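Local coordinates for HTH-type transcriptional regulator PrpR (Mycobacterium tuberculosis, PDB 6D2S), which regulates transcription of the enzymes that break down short-chain fatty acids through the glyoxylate and methylcitrate cycles, at residues R8-F11 / Y12-N16; R87-Q90 / I91-L95; Q113-T116 / E117-G120; V166-R169 / L170-L173; M234-G237 / R238-W242. All coordinates share one frame; numbering follows the deposited sequence. Where two conformers were deposited one is given.

Interaction 1: R8-F11 / Y12-N16; sequences RDFF and YDRNN. With CA (calcium ion), chain B; NA (sodium ion), chain G.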
loop_
_atom_site.group_PDB
_atom_site.type_symbol
_atom_site.label_atom_id
_atom_site.label_comp_id
_atom_site.label_asym_id
_atom_site.label_seq_id
_atom_site.Cartn_x
_atom_site.Cartn_y
_atom_site.Cartn_z
ATOM N N ARG A 8 -6.979 2.532 12.556
ATOM C CA ARG A 8 -5.979 1.480 12.730
ATOM C C ARG A 8 -6.608 0.224 13.322
ATOM O O ARG A 8 -6.336 -0.888 12.858
ATOM C CB ARG A 8 -4.833 1.964 13.617
ATOM C CG ARG A 8 -3.744 0.913 13.831
ATOM C CD ARG A 8 -2.665 1.381 14.814
ATOM N NE ARG A 8 -3.170 1.564 16.174
ATOM C CZ ARG A 8 -3.245 2.737 16.798
ATOM N NH1 ARG A 8 -2.837 3.844 16.189
ATOM N NH2 ARG A 8 -3.718 2.803 18.035
ATOM N N ASP A 9 -7.460 0.385 14.342
ATOM C CA ASP A 9 -8.157 -0.774 14.896
ATOM C C ASP A 9 -9.078 -1.410 13.860
ATOM O O ASP A 9 -9.197 -2.642 13.798
ATOM C CB ASP A 9 -8.950 -0.394 16.148
ATOM C CG ASP A 9 -9.478 -1.618 16.878
ATOM O OD1 ASP A 9 -8.732 -2.617 16.968
ATOM O OD2 ASP A 9 -10.623 -1.612 17.369
ATOM N N PHE A 10 -9.743 -0.588 13.044
ATOM C CA PHE A 10 -10.622 -1.111 12.000
ATOM C C PHE A 10 -9.870 -2.087 11.093
ATOM O O PHE A 10 -10.345 -3.196 10.805
ATOM C CB PHE A 10 -11.204 0.055 11.193
ATOM C CG PHE A 10 -12.101 -0.369 10.064
ATOM C CD1 PHE A 10 -13.468 -0.475 10.254
ATOM C CD2 PHE A 10 -11.573 -0.656 8.809
ATOM C CE1 PHE A 10 -14.298 -0.869 9.211
ATOM C CE2 PHE A 10 -12.401 -1.058 7.762
ATOM C CZ PHE A 10 -13.756 -1.166 7.965
ATOM N N PHE A 11 -8.686 -1.693 10.634
ATOM C CA PHE A 11 -7.931 -2.604 9.783
ATOM C C PHE A 11 -7.352 -3.767 10.589
ATOM O O PHE A 11 -7.338 -4.905 10.102
ATOM C CB PHE A 11 -6.849 -1.845 9.019
ATOM C CG PHE A 11 -7.379 -1.100 7.805
ATOM C CD1 PHE A 11 -7.530 -1.749 6.587
ATOM C CD2 PHE A 11 -7.748 0.238 7.898
ATOM C CE1 PHE A 11 -8.024 -1.060 5.469
ATOM C CE2 PHE A 11 -8.250 0.923 6.800
ATOM C CZ PHE A 11 -8.384 0.270 5.580
ATOM N N TYR A 12 -6.911 -3.514 11.825
ATOM C CA TYR A 12 -6.366 -4.586 12.662
ATOM C C TYR A 12 -7.380 -5.709 12.852
ATOM O O TYR A 12 -7.048 -6.903 12.740
ATOM C CB TYR A 12 -5.942 -4.044 14.029
ATOM C CG TYR A 12 -5.487 -5.142 14.960
ATOM C CD1 TYR A 12 -4.207 -5.682 14.839
ATOM C CD2 TYR A 12 -6.337 -5.683 15.917
ATOM C CE1 TYR A 12 -3.768 -6.707 15.661
ATOM C CE2 TYR A 12 -5.897 -6.721 16.749
ATOM C CZ TYR A 12 -4.613 -7.225 16.607
ATOM O OH TYR A 12 -4.172 -8.254 17.419
ATOM N N ASP A 13 -8.617 -5.341 13.183
ATOM C CA ASP A 13 -9.677 -6.316 13.416
ATOM C C ASP A 13 -9.980 -7.137 12.183
ATOM O O ASP A 13 -10.574 -8.216 12.299
ATOM C CB ASP A 13 -10.954 -5.604 13.863
ATOM C CG ASP A 13 -10.839 -5.052 15.258
ATOM O OD1 ASP A 13 -9.881 -5.449 15.950
ATOM O OD2 ASP A 13 -11.684 -4.215 15.657
ATOM N N ARG A 14 -9.609 -6.641 11.005
ATOM C CA ARG A 14 -9.859 -7.347 9.761
ATOM C C ARG A 14 -8.589 -7.986 9.202
ATOM O O ARG A 14 -8.560 -8.357 8.025
ATOM C CB ARG A 14 -10.510 -6.391 8.754
ATOM C CG ARG A 14 -11.985 -6.074 9.122
ATOM C CD ARG A 14 -12.524 -4.723 8.604
ATOM N NE ARG A 14 -13.880 -4.500 9.139
ATOM C CZ ARG A 14 -14.133 -4.125 10.392
ATOM N NH1 ARG A 14 -13.128 -3.906 11.234
ATOM N NH2 ARG A 14 -15.383 -3.984 10.824
ATOM N N ASN A 15 -7.545 -8.129 10.034
ATOM C CA ASN A 15 -6.263 -8.731 9.624
ATOM C C ASN A 15 -5.607 -7.965 8.477
ATOM O O ASN A 15 -4.875 -8.547 7.667
ATOM C CB ASN A 15 -6.447 -10.196 9.226
ATOM C CG ASN A 15 -6.997 -11.034 10.359
ATOM O OD1 ASN A 15 -6.440 -11.046 11.460
ATOM N ND2 ASN A 15 -8.101 -11.728 10.103
ATOM N N ASN A 16 -5.873 -6.660 8.388
ATOM C CA ASN A 16 -5.295 -5.808 7.347
ATOM C C ASN A 16 -5.630 -6.313 5.945
ATOM O O ASN A 16 -4.862 -6.111 4.998
ATOM C CB ASN A 16 -3.779 -5.681 7.519
ATOM C CG ASN A 16 -3.392 -4.899 8.771
ATOM O OD1 ASN A 16 -4.091 -3.972 9.181
ATOM N ND2 ASN A 16 -2.276 -5.269 9.378
HETATM CA CA CA B . -10.490 -4.079 17.831
HETATM NA NA NA G . -4.587 -10.510 13.253
HETATM O O HOH W 1 -4.482 -8.166 12.345
HETATM O O HOH W 2 -3.478 -12.606 12.973
HETATM O O HOH W 3 -3.486 -9.941 14.973
#
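F10 and R14 stack one turn apart at the C-terminal end of helix 3-13, a local contact where the helix stops and two metal ions bind. The guanidinium of R14 lies flat over one face of the F10 ring, with centres 3.8 Å apart and planes 8° apart. It is both a stack and a cation-pi contact, and R14 CD adds a CH-pi contact over the same ring. The extended run from CG to NE carries the group there. R14 NH1 also bonds F10 O at 2.9 Å, in the carbonyl plane on a lone pair, so one residue holds the arginine by ring and by backbone. R14 NH2 reaches T110 OG1 outside. The helix ends in a Schellman motif with N15, of positive phi, as its C-prime residue. N16 N bonds F11 O at 2.9 Å and N15 N bonds Y12 O at 3.0 Å. R14 N also bonds F11 O, from the face opposite to N16 N. On another side of the helix D9 and D13 bind a calcium ion. Each carboxylate is bidentate, and the two planes stand 80° apart. D9 OD1 and D13 OD1 are each 2.4 Å from the calcium; the ion probably offsets the repulsion between the two acids. N15 OD1 binds a sodium ion at 2.6 Å, together with waters and S199 O. One of those waters donates to Y12 O.

Interaction 2: R87-Q90 / I91-L95; sequences RAFQ and IATQL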
loop_
_atom_site.group_PDB
_atom_site.type_symbol
_atom_site.label_atom_id
_atom_site.label_comp_id
_atom_site.label_asym_id
_atom_site.label_seq_id
_atom_site.Cartn_x
_atom_site.Cartn_y
_atom_site.Cartn_z
ATOM N N ARG A 87 0.314 7.537 -11.100
ATOM C CA ARG A 87 -0.853 7.928 -11.888
ATOM C C ARG A 87 -1.939 6.861 -11.799
ATOM O O ARG A 87 -3.106 7.159 -11.531
ATOM C CB ARG A 87 -0.455 8.170 -13.346
ATOM C CG ARG A 87 0.478 9.360 -13.528
ATOM C CD ARG A 87 0.871 9.561 -14.990
ATOM N NE ARG A 87 1.812 10.672 -15.131
ATOM C CZ ARG A 87 2.141 11.238 -16.291
ATOM N NH1 ARG A 87 1.594 10.804 -17.420
ATOM N NH2 ARG A 87 3.004 12.248 -16.323
ATOM N N ALA A 88 -1.565 5.601 -12.025
ATOM C CA ALA A 88 -2.532 4.515 -11.908
ATOM C C ALA A 88 -3.142 4.475 -10.513
ATOM O O ALA A 88 -4.360 4.293 -10.361
ATOM C CB ALA A 88 -1.861 3.177 -12.225
ATOM N N PHE A 89 -2.306 4.633 -9.483
ATOM C CA PHE A 89 -2.806 4.588 -8.108
ATOM C C PHE A 89 -3.874 5.653 -7.868
ATOM O O PHE A 89 -4.915 5.380 -7.252
ATOM C CB PHE A 89 -1.639 4.755 -7.131
ATOM C CG PHE A 89 -2.006 4.478 -5.703
ATOM C CD1 PHE A 89 -1.845 3.204 -5.170
ATOM C CD2 PHE A 89 -2.470 5.494 -4.898
ATOM C CE1 PHE A 89 -2.162 2.953 -3.846
ATOM C CE2 PHE A 89 -2.805 5.255 -3.570
ATOM C CZ PHE A 89 -2.648 3.988 -3.048
ATOM N N GLN A 90 -3.641 6.865 -8.364
ATOM C CA GLN A 90 -4.626 7.931 -8.207
ATOM C C GLN A 90 -5.925 7.604 -8.931
ATOM O O GLN A 90 -7.014 7.856 -8.406
ATOM C CB GLN A 90 -4.060 9.251 -8.731
ATOM C CG GLN A 90 -2.903 9.770 -7.918
ATOM C CD GLN A 90 -3.260 9.917 -6.449
ATOM O OE1 GLN A 90 -4.259 10.549 -6.106
ATOM N NE2 GLN A 90 -2.432 9.349 -5.576
ATOM N N ILE A 91 -5.828 7.092 -10.162
ATOM C CA ILE A 91 -7.026 6.798 -10.939
ATOM C C ILE A 91 -7.820 5.686 -10.280
ATOM O O ILE A 91 -9.054 5.748 -10.194
ATOM C CB ILE A 91 -6.651 6.434 -12.389
ATOM C CG1 ILE A 91 -5.888 7.588 -13.040
ATOM C CG2 ILE A 91 -7.914 6.088 -13.188
ATOM C CD1 ILE A 91 -5.065 7.154 -14.302
ATOM N N ALA A 92 -7.129 4.649 -9.800
ATOM C CA ALA A 92 -7.832 3.547 -9.160
ATOM C C ALA A 92 -8.437 3.971 -7.828
ATOM O O ALA A 92 -9.493 3.456 -7.437
ATOM C CB ALA A 92 -6.873 2.354 -8.973
ATOM N N THR A 93 -7.802 4.916 -7.132
ATOM C CA THR A 93 -8.403 5.464 -5.920
ATOM C C THR A 93 -9.722 6.150 -6.242
ATOM O O THR A 93 -10.737 5.903 -5.581
ATOM C CB THR A 93 -7.438 6.427 -5.224
ATOM O OG1 THR A 93 -6.289 5.705 -4.771
ATOM C CG2 THR A 93 -8.115 7.071 -3.994
ATOM N N GLN A 94 -9.742 6.976 -7.299
ATOM C CA GLN A 94 -10.990 7.623 -7.702
ATOM C C GLN A 94 -12.013 6.605 -8.196
ATOM O O GLN A 94 -13.219 6.771 -7.968
ATOM C CB GLN A 94 -10.720 8.676 -8.785
ATOM C CG GLN A 94 -11.915 9.590 -9.047
ATOM C CD GLN A 94 -12.237 10.437 -7.835
ATOM O OE1 GLN A 94 -13.405 10.609 -7.459
ATOM N NE2 GLN A 94 -11.196 10.976 -7.212
ATOM N N LEU A 95 -11.554 5.541 -8.869
ATOM C CA LEU A 95 -12.462 4.483 -9.305
ATOM C C LEU A 95 -13.193 3.871 -8.116
ATOM O O LEU A 95 -14.403 3.608 -8.180
ATOM C CB LEU A 95 -11.683 3.402 -10.064
ATOM C CG LEU A 95 -12.347 2.028 -10.280
ATOM C CD1 LEU A 95 -13.689 2.143 -10.946
ATOM C CD2 LEU A 95 -11.424 1.105 -11.097
#
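T93 and F89 meet one turn apart in helix 84-99, within the IrrE N-terminal-like domain. T93 OG1 donates to F89 O at 2.9 Å, and T93 N bonds the same oxygen at 2.9 Å. The two donors reach F89 O from opposite faces of its plane, so one carbonyl is held twice by one residue. The T93 hydroxyl sits beside its own backbone N (chi1 -65°), and this turns it back toward the preceding turn. T93 OG1 also has a weak bond with N128 OD1 of helix 116-135. I91 N to R87 O, A92 N to A88 O and Q94 N to Q90 O continue the ordinary helical ladder.

Among the van der Waals contacts, T93 OG1 lies 3.7 Å from F89 CE2, in an oblique approach to the ring. I91 CG1 comes to 3.2 Å from R87 O, and A92 CB packs 3.5 Å from A88 O.

The polar ends of the longer side chains lead elsewhere. R87 bonds the backbone oxygens of H80 and L82, and Q90 OE1 bonds R67.

This part of the helix is largely buried. I91 packs on L43 and M47 of helix 39-51, F89 and A92 meet helix 116-135, and R87, Q90 and I91 rest on V78 of strand 75-79.

Interaction 3: Q113-T116 / E117-G120; sequences QLST and EARG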
loop_
_atom_site.group_PDB
_atom_site.type_symbol
_atom_site.label_atom_id
_atom_site.label_comp_id
_atom_site.label_asym_id
_atom_site.label_seq_id
_atom_site.Cartn_x
_atom_site.Cartn_y
_atom_site.Cartn_z
ATOM N N GLN A 113 -18.717 1.544 16.138
ATOM C CA GLN A 113 -18.191 2.559 17.052
ATOM C C GLN A 113 -17.549 3.758 16.355
ATOM O O GLN A 113 -17.341 4.788 17.006
ATOM C CB GLN A 113 -17.150 1.929 17.998
ATOM C CG GLN A 113 -17.712 0.919 19.006
ATOM C CD GLN A 113 -16.615 0.199 19.795
ATOM O OE1 GLN A 113 -15.613 -0.239 19.222
ATOM N NE2 GLN A 113 -16.799 0.086 21.116
ATOM N N LEU A 114 -17.241 3.656 15.063
ATOM C CA LEU A 114 -16.475 4.699 14.377
ATOM C C LEU A 114 -17.142 6.063 14.500
ATOM O O LEU A 114 -18.347 6.198 14.264
ATOM C CB LEU A 114 -16.309 4.344 12.894
ATOM C CG LEU A 114 -15.382 3.165 12.550
ATOM C CD1 LEU A 114 -15.400 2.843 11.054
ATOM C CD2 LEU A 114 -13.946 3.464 12.986
ATOM N N SER A 115 -16.351 7.082 14.845
ATOM C CA SER A 115 -16.835 8.463 14.805
ATOM C C SER A 115 -16.989 8.921 13.350
ATOM O O SER A 115 -16.514 8.268 12.421
ATOM C CB SER A 115 -15.864 9.388 15.532
ATOM O OG SER A 115 -14.647 9.453 14.798
ATOM N N THR A 116 -17.652 10.067 13.144
ATOM C CA THR A 116 -17.768 10.606 11.786
ATOM C C THR A 116 -16.401 10.858 11.176
ATOM O O THR A 116 -16.158 10.526 10.011
ATOM C CB THR A 116 -18.579 11.908 11.767
ATOM O OG1 THR A 116 -19.943 11.623 12.068
ATOM C CG2 THR A 116 -18.502 12.564 10.381
ATOM N N GLU A 117 -15.507 11.498 11.931
ATOM C CA GLU A 117 -14.183 11.763 11.385
ATOM C C GLU A 117 -13.489 10.463 11.009
ATOM O O GLU A 117 -12.846 10.375 9.953
ATOM C CB GLU A 117 -13.342 12.553 12.389
ATOM C CG GLU A 117 -11.940 12.829 11.876
ATOM C CD GLU A 117 -11.088 13.592 12.870
ATOM O OE1 GLU A 117 -9.927 13.908 12.531
ATOM O OE2 GLU A 117 -11.580 13.870 13.983
ATOM N N ALA A 118 -13.634 9.431 11.846
ATOM C CA ALA A 118 -13.004 8.145 11.541
ATOM C C ALA A 118 -13.627 7.500 10.313
ATOM O O ALA A 118 -12.926 6.852 9.525
ATOM C CB ALA A 118 -13.103 7.191 12.728
ATOM N N ARG A 119 -14.948 7.639 10.137
ATOM C CA ARG A 119 -15.575 7.083 8.942
ATOM C C ARG A 119 -15.025 7.737 7.676
ATOM O O ARG A 119 -14.823 7.060 6.661
ATOM C CB ARG A 119 -17.097 7.221 9.042
ATOM C CG ARG A 119 -17.655 6.402 10.207
ATOM C CD ARG A 119 -19.112 6.704 10.567
ATOM N NE ARG A 119 -19.452 6.038 11.825
ATOM C CZ ARG A 119 -20.078 4.867 11.915
ATOM N NH1 ARG A 119 -20.461 4.229 10.816
ATOM N NH2 ARG A 119 -20.315 4.329 13.108
ATOM N N GLY A 120 -14.764 9.047 7.719
ATOM C CA GLY A 120 -14.171 9.709 6.564
ATOM C C GLY A 120 -12.740 9.271 6.304
ATOM O O GLY A 120 -12.330 9.100 5.149
#
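R119 folds back over L114 at the start of helix 116-135, and this is the tight part of the contact. Two conformers of R119 were deposited; in the one described, R119 NE bonds L114 O at 2.7 Å, from above the carbonyl plane. R119 NH2 adds a weak bond to L114 O at 3.0 Å, so two N-H groups converge on one oxygen. In this conformer L114 CB also lies 3.5 Å above the guanidinium plane, offset toward its rim. R119 CG packs 3.6 Å from L114 CB. CG stands beside the backbone N (chi1 -64°), which directs the side chain toward the preceding loop, and the extended run to NE gives it the reach. On the buried side L114 CD2 touches A118 CB at 3.8 Å. L114 also packs on V108 of helix 101-109.

The other side is looser. T116 and E117 are exposed, and their side chains meet the contact mainly through CB. E117 CB lies 4.1 Å from S115 OG, while its extended chain leads outward.

Between these sides stands S115. Its OG accepts from A118 N at 3.1 Å, with an N-H...O angle of 158°. The hydroxyl lies between its own backbone N and carbonyl carbon (chi1 67°), facing the first turn. E6 of helix 3-13 also bonds S115 OG. This is a classic serine N-cap of an alpha-helix.

Interaction 4: V166-R169 / L170-L173; sequences VCHR and LSTL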
loop_
_atom_site.group_PDB
_atom_site.type_symbol
_atom_site.label_atom_id
_atom_site.label_comp_id
_atom_site.label_asym_id
_atom_site.label_seq_id
_atom_site.Cartn_x
_atom_site.Cartn_y
_atom_site.Cartn_z
ATOM N N VAL A 166 4.723 -1.482 -2.616
ATOM C CA VAL A 166 4.960 -2.924 -2.499
ATOM C C VAL A 166 4.860 -3.365 -1.044
ATOM O O VAL A 166 4.208 -4.364 -0.728
ATOM C CB VAL A 166 6.332 -3.305 -3.086
ATOM C CG1 VAL A 166 6.605 -4.801 -2.857
ATOM C CG2 VAL A 166 6.413 -2.958 -4.590
ATOM N N CYS A 167 5.548 -2.654 -0.143
ATOM C CA CYS A 167 5.557 -3.061 1.267
ATOM C C CYS A 167 4.149 -3.087 1.835
ATOM O O CYS A 167 3.762 -4.024 2.544
ATOM C CB CYS A 167 6.421 -2.123 2.104
ATOM S SG CYS A 167 8.163 -2.286 1.853
ATOM N N HIS A 168 3.369 -2.046 1.561
ATOM C CA HIS A 168 2.016 -2.043 2.091
ATOM C C HIS A 168 1.229 -3.225 1.553
ATOM O O HIS A 168 0.535 -3.916 2.309
ATOM C CB HIS A 168 1.297 -0.732 1.780
ATOM C CG HIS A 168 -0.025 -0.626 2.473
ATOM N ND1 HIS A 168 -1.177 -1.185 1.963
ATOM C CD2 HIS A 168 -0.368 -0.077 3.663
ATOM C CE1 HIS A 168 -2.177 -0.968 2.798
ATOM N NE2 HIS A 168 -1.713 -0.298 3.838
ATOM N N ARG A 169 1.340 -3.504 0.251
ATOM C CA ARG A 169 0.601 -4.642 -0.291
ATOM C C ARG A 169 1.056 -5.960 0.336
ATOM O O ARG A 169 0.230 -6.839 0.623
ATOM C CB ARG A 169 0.742 -4.702 -1.814
ATOM C CG ARG A 169 -0.144 -5.758 -2.440
ATOM C CD ARG A 169 -1.636 -5.362 -2.361
ATOM N NE ARG A 169 -2.490 -6.207 -3.213
ATOM C CZ ARG A 169 -3.584 -6.853 -2.798
ATOM N NH1 ARG A 169 -3.963 -6.796 -1.524
ATOM N NH2 ARG A 169 -4.311 -7.559 -3.665
ATOM N N LEU A 170 2.363 -6.137 0.533
ATOM C CA LEU A 170 2.824 -7.370 1.173
ATOM C C LEU A 170 2.182 -7.537 2.550
ATOM O O LEU A 170 1.852 -8.658 2.964
ATOM C CB LEU A 170 4.356 -7.377 1.283
ATOM C CG LEU A 170 5.143 -7.539 -0.025
ATOM C CD1 LEU A 170 6.634 -7.264 0.204
ATOM C CD2 LEU A 170 4.956 -8.960 -0.573
ATOM N N SER A 171 1.963 -6.436 3.252
ATOM C CA SER A 171 1.363 -6.488 4.583
ATOM C C SER A 171 -0.144 -6.750 4.556
ATOM O O SER A 171 -0.742 -6.900 5.629
ATOM C CB SER A 171 1.641 -5.185 5.342
ATOM O OG SER A 171 0.745 -4.147 4.955
ATOM N N THR A 172 -0.768 -6.808 3.383
ATOM C CA THR A 172 -2.193 -7.111 3.275
ATOM C C THR A 172 -2.477 -8.545 2.843
ATOM O O THR A 172 -3.645 -8.879 2.630
ATOM C CB THR A 172 -2.894 -6.165 2.275
ATOM O OG1 THR A 172 -2.419 -6.418 0.935
ATOM C CG2 THR A 172 -2.659 -4.695 2.647
ATOM N N LEU A 173 -1.458 -9.392 2.663
ATOM C CA LEU A 173 -1.676 -10.714 2.063
ATOM C C LEU A 173 -2.191 -11.710 3.105
ATOM O O LEU A 173 -1.554 -12.714 3.426
ATOM C CB LEU A 173 -0.399 -11.222 1.393
ATOM C CG LEU A 173 0.120 -10.328 0.263
ATOM C CD1 LEU A 173 1.288 -10.988 -0.458
ATOM C CD2 LEU A 173 -0.999 -9.957 -0.733
#
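R169 O is gripped by two groups of T172, just where helix 163-170 comes to its end. T172 OG1 donates to it at 2.7 Å, tilted only slightly from the carbonyl plane. T172 N bonds the same oxygen at 2.9 Å, from well above that plane. The T172 hydroxyl lies between its own backbone N and carbonyl carbon (chi1 67°), which brings it up to this carbonyl. It is also an acceptor. R169 NH1 donates to T172 OG1 at 2.9 Å, so a closed loop of bonds links the backbone oxygen and side chain of R169 through one hydroxyl. The arginine bends at chi2 to make this return, and the two side chains cross at about a right angle. R169 NH1 has its stronger partner in D22, with which it forms a salt bridge. R169 NE bonds L136 O. NE and NH1 are thus satisfied in a buried setting.

S171 grips the carbonyl one residue earlier. S171 OG donates to H168 O at 2.7 Å, and S171 N bonds C167 O at 3.1 Å. T172 CG2 packs obliquely against the H168 ring, 3.8 Å from H168 CE1.

An apolar contact flanks the polar ones. The V166 and L170 side chains lie side by side, CG1 of V166 touching CD1 of L170 at 3.9 Å. The helix gives way to a type I beta turn from L170 to L173, while the S171 and T172 hydroxyls bond carbonyls of the last helical turn.

Interaction 5: M234-G237 / R238-W242; sequences MPDG and RSYFW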
loop_
_atom_site.group_PDB
_atom_site.type_symbol
_atom_site.label_atom_id
_atom_site.label_comp_id
_atom_site.label_asym_id
_atom_site.label_seq_id
_atom_site.Cartn_x
_atom_site.Cartn_y
_atom_site.Cartn_z
ATOM N N MET A 234 11.146 -8.888 19.476
ATOM C CA MET A 234 9.961 -8.104 19.780
ATOM C C MET A 234 9.383 -8.480 21.142
ATOM O O MET A 234 9.861 -9.410 21.802
ATOM C CB MET A 234 8.910 -8.288 18.677
ATOM C CG MET A 234 9.333 -7.687 17.341
ATOM S SD MET A 234 8.285 -6.326 16.788
ATOM C CE MET A 234 8.609 -5.091 18.041
ATOM N N PRO A 235 8.372 -7.744 21.614
ATOM C CA PRO A 235 7.921 -7.927 23.003
ATOM C C PRO A 235 7.382 -9.314 23.311
ATOM O O PRO A 235 7.183 -9.621 24.492
ATOM C CB PRO A 235 6.834 -6.857 23.162
ATOM C CG PRO A 235 7.206 -5.807 22.169
ATOM C CD PRO A 235 7.750 -6.563 20.988
ATOM N N ASP A 236 7.141 -10.157 22.309
ATOM C CA ASP A 236 6.681 -11.519 22.559
ATOM C C ASP A 236 7.825 -12.487 22.838
ATOM O O ASP A 236 7.572 -13.660 23.123
ATOM C CB ASP A 236 5.847 -12.026 21.373
ATOM C CG ASP A 236 6.606 -11.987 20.054
ATOM O OD1 ASP A 236 7.756 -11.496 20.026
ATOM O OD2 ASP A 236 6.046 -12.453 19.037
ATOM N N GLY A 237 9.069 -12.028 22.778
ATOM C CA GLY A 237 10.202 -12.907 22.954
ATOM C C GLY A 237 10.661 -13.610 21.696
ATOM O O GLY A 237 11.632 -14.373 21.751
ATOM N N ARG A 238 10.005 -13.384 20.562
ATOM C CA ARG A 238 10.448 -13.981 19.313
ATOM C C ARG A 238 11.271 -12.977 18.519
ATOM O O ARG A 238 11.118 -11.763 18.672
ATOM C CB ARG A 238 9.254 -14.475 18.493
ATOM C CG ARG A 238 8.446 -15.535 19.243
ATOM C CD ARG A 238 7.425 -16.194 18.361
ATOM N NE ARG A 238 8.039 -16.838 17.206
ATOM C CZ ARG A 238 8.447 -18.103 17.179
ATOM N NH1 ARG A 238 8.311 -18.870 18.255
ATOM N NH2 ARG A 238 8.985 -18.601 16.073
ATOM N N SER A 239 12.160 -13.503 17.681
ATOM C CA SER A 239 13.002 -12.673 16.836
ATOM C C SER A 239 12.309 -12.407 15.511
ATOM O O SER A 239 11.664 -13.293 14.946
ATOM C CB SER A 239 14.353 -13.339 16.584
ATOM O OG SER A 239 15.039 -13.554 17.814
ATOM N N TYR A 240 12.465 -11.181 15.020
ATOM C CA TYR A 240 11.895 -10.760 13.752
ATOM C C TYR A 240 13.015 -10.339 12.818
ATOM O O TYR A 240 14.001 -9.734 13.249
ATOM C CB TYR A 240 10.894 -9.620 13.947
ATOM C CG TYR A 240 9.612 -10.103 14.584
ATOM C CD1 TYR A 240 8.439 -10.237 13.841
ATOM C CD2 TYR A 240 9.587 -10.469 15.921
ATOM C CE1 TYR A 240 7.272 -10.706 14.438
ATOM C CE2 TYR A 240 8.434 -10.932 16.521
ATOM C CZ TYR A 240 7.283 -11.051 15.782
ATOM O OH TYR A 240 6.145 -11.519 16.409
ATOM N N PHE A 241 12.866 -10.697 11.546
ATOM C CA PHE A 241 13.775 -10.254 10.506
ATOM C C PHE A 241 13.181 -9.010 9.855
ATOM O O PHE A 241 12.025 -9.026 9.415
ATOM C CB PHE A 241 14.000 -11.361 9.474
ATOM C CG PHE A 241 15.137 -11.082 8.536
ATOM C CD1 PHE A 241 16.345 -11.736 8.679
ATOM C CD2 PHE A 241 15.009 -10.138 7.533
ATOM C CE1 PHE A 241 17.401 -11.473 7.831
ATOM C CE2 PHE A 241 16.068 -9.868 6.684
ATOM C CZ PHE A 241 17.255 -10.537 6.824
ATOM N N TRP A 242 13.965 -7.937 9.811
ATOM C CA TRP A 242 13.490 -6.629 9.389
ATOM C C TRP A 242 14.227 -6.180 8.138
ATOM O O TRP A 242 15.448 -6.334 8.035
ATOM C CB TRP A 242 13.679 -5.594 10.503
ATOM C CG TRP A 242 12.711 -5.760 11.644
ATOM C CD1 TRP A 242 12.909 -6.454 12.804
ATOM C CD2 TRP A 242 11.387 -5.221 11.720
ATOM N NE1 TRP A 242 11.784 -6.380 13.595
ATOM C CE2 TRP A 242 10.840 -5.622 12.954
ATOM C CE3 TRP A 242 10.614 -4.430 10.864
ATOM C CZ2 TRP A 242 9.557 -5.262 13.354
ATOM C CZ3 TRP A 242 9.340 -4.079 11.259
ATOM C CH2 TRP A 242 8.826 -4.493 12.495
#
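The Y240 ring has M234 SD over one face and D236 OD1 at its edge, in the ring plane. The W242 ring has the same sulfur at its edge. Both are Met-aromatic contacts, made at a beta hairpin. A turn joins strands 228-233 and 239-247 of the antiparallel sheet in the C-terminal regulator region. M234 SD is 4.5 Å from the centroid of the Y240 ring, 14° off the ring normal. M234 SD is 3.8 Å from W242 CZ2. The position of M234 CG is doubtful, because it is modelled too close to the Y240 ring. Y240 and W242 are alternate residues of strand 239-247, and both also pack on I184 of strand 183-189.

The turn itself is type I, from M234 to G237, closed by G237 N to M234 O at 2.9 Å. M234 N bonds R238 O at 3.0 Å and pairs the two arms. The positive phi of G237 (86°) lets the chain leave the turn toward the strand.

D236 uses both carboxylate oxygens, OD1 within the loop and OD2 to the strand. D236 OD1 accepts from R238 N at 3.0 Å, met from above the carboxylate plane. The R238 guanidinium turns elsewhere and forms a salt bridge with D268. The carboxylate and the Y240 ring are 27° apart in plane. Y240 OH donates to D236 OD2 at 2.8 Å, on the syn side of the carboxylate and somewhat out of its plane.

How the interactions relate
The five contacts follow one another along the chain, each closing before the next opens. This chain is a piece of PrpR holding the IrrE-like and C-terminal regulator parts; the regulatory function belongs to the whole protein. Interactions 2, 3 and 4 share the IrrE-like range, while interaction 5 lies in the C-terminal one. Interaction 1 touches two others: F10 CD1 meets L114 CD1 of interaction 3 at 3.9 Å, and N16 O meets T172 CB of interaction 4 at 3.4 Å. It thus joins the start of helix 116-135 to the exit of helix 163-170. Interactions 2 and 5 have centres about 36 Å apart. Interaction 4 packs against strand 261-268 of the five-stranded sheet that also holds interaction 5.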